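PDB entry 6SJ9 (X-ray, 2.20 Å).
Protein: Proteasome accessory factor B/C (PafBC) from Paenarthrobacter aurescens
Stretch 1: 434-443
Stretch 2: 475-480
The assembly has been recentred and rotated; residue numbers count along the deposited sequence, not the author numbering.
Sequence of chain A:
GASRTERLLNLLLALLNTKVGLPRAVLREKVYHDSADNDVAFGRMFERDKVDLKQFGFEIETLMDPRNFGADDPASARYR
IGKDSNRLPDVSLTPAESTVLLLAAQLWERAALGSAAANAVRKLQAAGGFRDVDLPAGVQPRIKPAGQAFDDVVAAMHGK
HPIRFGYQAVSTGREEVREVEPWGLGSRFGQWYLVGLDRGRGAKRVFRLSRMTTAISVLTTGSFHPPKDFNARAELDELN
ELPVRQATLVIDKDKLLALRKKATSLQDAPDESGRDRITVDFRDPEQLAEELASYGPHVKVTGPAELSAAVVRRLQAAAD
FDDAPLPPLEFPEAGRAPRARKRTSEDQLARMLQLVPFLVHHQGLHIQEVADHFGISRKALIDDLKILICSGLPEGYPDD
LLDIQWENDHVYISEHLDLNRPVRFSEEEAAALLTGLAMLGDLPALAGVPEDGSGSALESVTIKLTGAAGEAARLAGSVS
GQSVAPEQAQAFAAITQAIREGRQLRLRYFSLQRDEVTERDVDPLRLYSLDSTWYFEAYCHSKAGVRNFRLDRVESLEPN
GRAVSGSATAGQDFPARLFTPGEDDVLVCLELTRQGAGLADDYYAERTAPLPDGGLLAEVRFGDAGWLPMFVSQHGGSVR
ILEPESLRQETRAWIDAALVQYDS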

# COMPACT_ATOMS: atom_id res chain seq x y z
N LEU A 434 -7.45 -6.39 -7.52
CA LEU A 434 -7.66 -7.84 -7.56
C LEU A 434 -6.35 -8.59 -7.48
O LEU A 434 -6.30 -9.72 -7.00
CB LEU A 434 -8.37 -8.27 -8.83
CG LEU A 434 -9.86 -8.06 -8.70
CD1 LEU A 434 -10.55 -8.16 -10.05
CD2 LEU A 434 -10.39 -9.14 -7.70
N THR A 435 -5.30 -8.01 -8.02
CA THR A 435 -4.01 -8.67 -7.90
C THR A 435 -3.58 -8.75 -6.45
O THR A 435 -3.10 -9.79 -5.99
CB THR A 435 -2.99 -7.96 -8.75
OG1 THR A 435 -3.46 -8.04 -10.10
CG2 THR A 435 -1.64 -8.70 -8.64
N GLY A 436 -3.75 -7.65 -5.70
CA GLY A 436 -3.41 -7.67 -4.28
C GLY A 436 -4.33 -8.61 -3.51
O GLY A 436 -3.89 -9.34 -2.62
N LEU A 437 -5.62 -8.63 -3.90
CA LEU A 437 -6.54 -9.53 -3.23
C LEU A 437 -6.21 -10.99 -3.54
O LEU A 437 -6.40 -11.85 -2.68
CB LEU A 437 -8.00 -9.22 -3.65
CG LEU A 437 -8.51 -7.86 -3.14
CD1 LEU A 437 -9.80 -7.50 -3.86
CD2 LEU A 437 -8.80 -7.91 -1.62
N ALA A 438 -5.74 -11.29 -4.75
CA ALA A 438 -5.44 -12.69 -5.03
C ALA A 438 -4.21 -13.18 -4.26
O ALA A 438 -4.15 -14.35 -3.86
CB ALA A 438 -5.32 -12.92 -6.54
N MSE A 439 -3.24 -12.30 -4.04
CA MSE A 439 -2.12 -12.69 -3.19
C MSE A 439 -2.64 -12.93 -1.75
O MSE A 439 -2.30 -13.93 -1.11
CB MSE A 439 -1.04 -11.63 -3.21
CG MSE A 439 -0.28 -11.48 -4.53
SE MSE A 439 0.72 -13.16 -4.94
CE MSE A 439 2.45 -12.79 -4.19
N LEU A 440 -3.46 -12.00 -1.23
CA LEU A 440 -4.06 -12.21 0.09
C LEU A 440 -4.85 -13.51 0.13
O LEU A 440 -4.83 -14.23 1.13
CB LEU A 440 -4.98 -11.04 0.50
CG LEU A 440 -4.24 -9.72 0.76
CD1 LEU A 440 -5.23 -8.57 1.06
CD2 LEU A 440 -3.26 -9.92 1.94
N GLY A 441 -5.55 -13.83 -0.96
CA GLY A 441 -6.33 -15.05 -1.03
C GLY A 441 -5.50 -16.31 -1.13
O GLY A 441 -6.00 -17.40 -0.84
N ASP A 442 -4.23 -16.18 -1.49
CA ASP A 442 -3.36 -17.34 -1.58
C ASP A 442 -2.59 -17.64 -0.27
O ASP A 442 -1.81 -18.58 -0.24
CB ASP A 442 -2.41 -17.14 -2.77
CG ASP A 442 -1.77 -18.43 -3.22
OD1 ASP A 442 -2.53 -19.42 -3.35
OD2 ASP A 442 -0.54 -18.47 -3.48
N LEU A 443 -2.77 -16.86 0.80
CA LEU A 443 -2.10 -17.10 2.08
C LEU A 443 -2.53 -18.45 2.68
O LEU A 443 -3.65 -18.91 2.42
CB LEU A 443 -2.42 -16.00 3.08
CG LEU A 443 -1.82 -14.66 2.79
CD1 LEU A 443 -2.58 -13.62 3.62
CD2 LEU A 443 -0.32 -14.73 3.13
N LEU A 475 -7.58 -12.86 -15.55
CA LEU A 475 -6.12 -12.88 -15.40
C LEU A 475 -5.69 -12.25 -14.08
O LEU A 475 -4.81 -12.77 -13.38
CB LEU A 475 -5.43 -12.17 -16.55
CG LEU A 475 -5.64 -12.93 -17.86
CD1 LEU A 475 -4.85 -12.27 -18.97
CD2 LEU A 475 -5.23 -14.38 -17.68
N ALA A 476 -6.27 -11.09 -13.75
CA ALA A 476 -5.79 -10.31 -12.62
C ALA A 476 -6.12 -10.99 -11.28
O ALA A 476 -5.34 -10.87 -10.34
CB ALA A 476 -6.35 -8.88 -12.70
N GLY A 477 -7.27 -11.67 -11.17
CA GLY A 477 -7.70 -12.27 -9.92
C GLY A 477 -7.05 -13.61 -9.63
O GLY A 477 -7.37 -14.26 -8.64
N SER A 478 -6.13 -14.04 -10.50
CA SER A 478 -5.44 -15.31 -10.36
C SER A 478 -3.95 -15.12 -10.11
O SER A 478 -3.31 -14.24 -10.70
CB SER A 478 -5.65 -16.14 -11.64
OG SER A 478 -4.91 -17.34 -11.62
N VAL A 479 -3.37 -16.01 -9.32
CA VAL A 479 -1.93 -16.07 -9.13
C VAL A 479 -1.34 -17.27 -9.86
O VAL A 479 -0.17 -17.61 -9.66
CB VAL A 479 -1.54 -16.05 -7.64
CG1 VAL A 479 -2.05 -14.79 -6.98
CG2 VAL A 479 -2.15 -17.27 -6.98
N SER A 480 -2.12 -17.93 -10.72
CA SER A 480 -1.65 -19.12 -11.43
C SER A 480 -2.14 -19.26 -12.87
O SER A 480 -1.58 -20.06 -13.61
CB SER A 480 -2.07 -20.38 -10.67
OG SER A 480 -3.41 -20.63 -11.01

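The two stretches meet in a small, largely apolar contact without a single hydrogen bond between them, in which the end of one helix and the loop that follows it lie against the side of another helix. Together they bury 325 Å², and the touching residues are at least 37 positions apart in the sequence.

Stretch 1 belongs to a helix that begins earlier in the chain, and its backbone follows the regular i to i+4 pattern, as in Ala438 N to Leu434 O at 2.8 Å and Gly441 N to Leu437 O at 2.8 Å. In stretch 2 the helix ends after Ala476, and the chain then runs on as loop through Ser480. The backbones come closest where this helix ends: the CA atoms of Leu434 and Gly477 are 5.0 Å apart, and those of Thr435 and Ala476 5.3 Å. Small residues at this point, Ala476 and Gly477 on one side and Ala438 on the other, accompany the close approach.

The carbonyl of Ala476 faces Thr435. Its O atom lies 3.5 Å from Thr435 CA, in a CA-H...O contact with an angle of 136° at the hydrogen, a weakly polar interaction that gives the carbonyl some electrostatic compensation. Thr435 OG1 is also near, 3.4 Å from Ala476 O, but this pair is not a hydrogen bond; the hydroxyl is satisfied elsewhere in the structure. Beside it, Leu434 CB and Ala476 CB make a loose apolar contact at 4.4 Å. One turn further along, the methyl of Ala438 points toward stretch 2 and packs tightly on the backbone, with CB 3.2 Å from Gly477 O.

Val479 buries more surface in the contact than any other residue, 84 Å². Its CA-to-CB bond points toward the helix, and with chi1 in the m rotamer its CG1 sits 3.8 Å from Ala438 CB and 3.8 Å from the SE atom of Met439, a selenomethionine. These are dispersion contacts, and they withdraw apolar surface from solvent. CG1 also lies 3.8 Å from Ala438 O, while the other methyl, CG2, reaches Asp442, 4.0 Å from its CG. That last approach is van der Waals only, and Asp442 OD2 finds its hydrogen bond elsewhere in the structure.

Ser478, between Gly477 and Val479, directs its CA-to-CB bond away from the helix. Its OG instead accepts a hydrogen bond from Ser480 N at 3.0 Å, with an angle of 163°, a local link that spans Val479 within the loop.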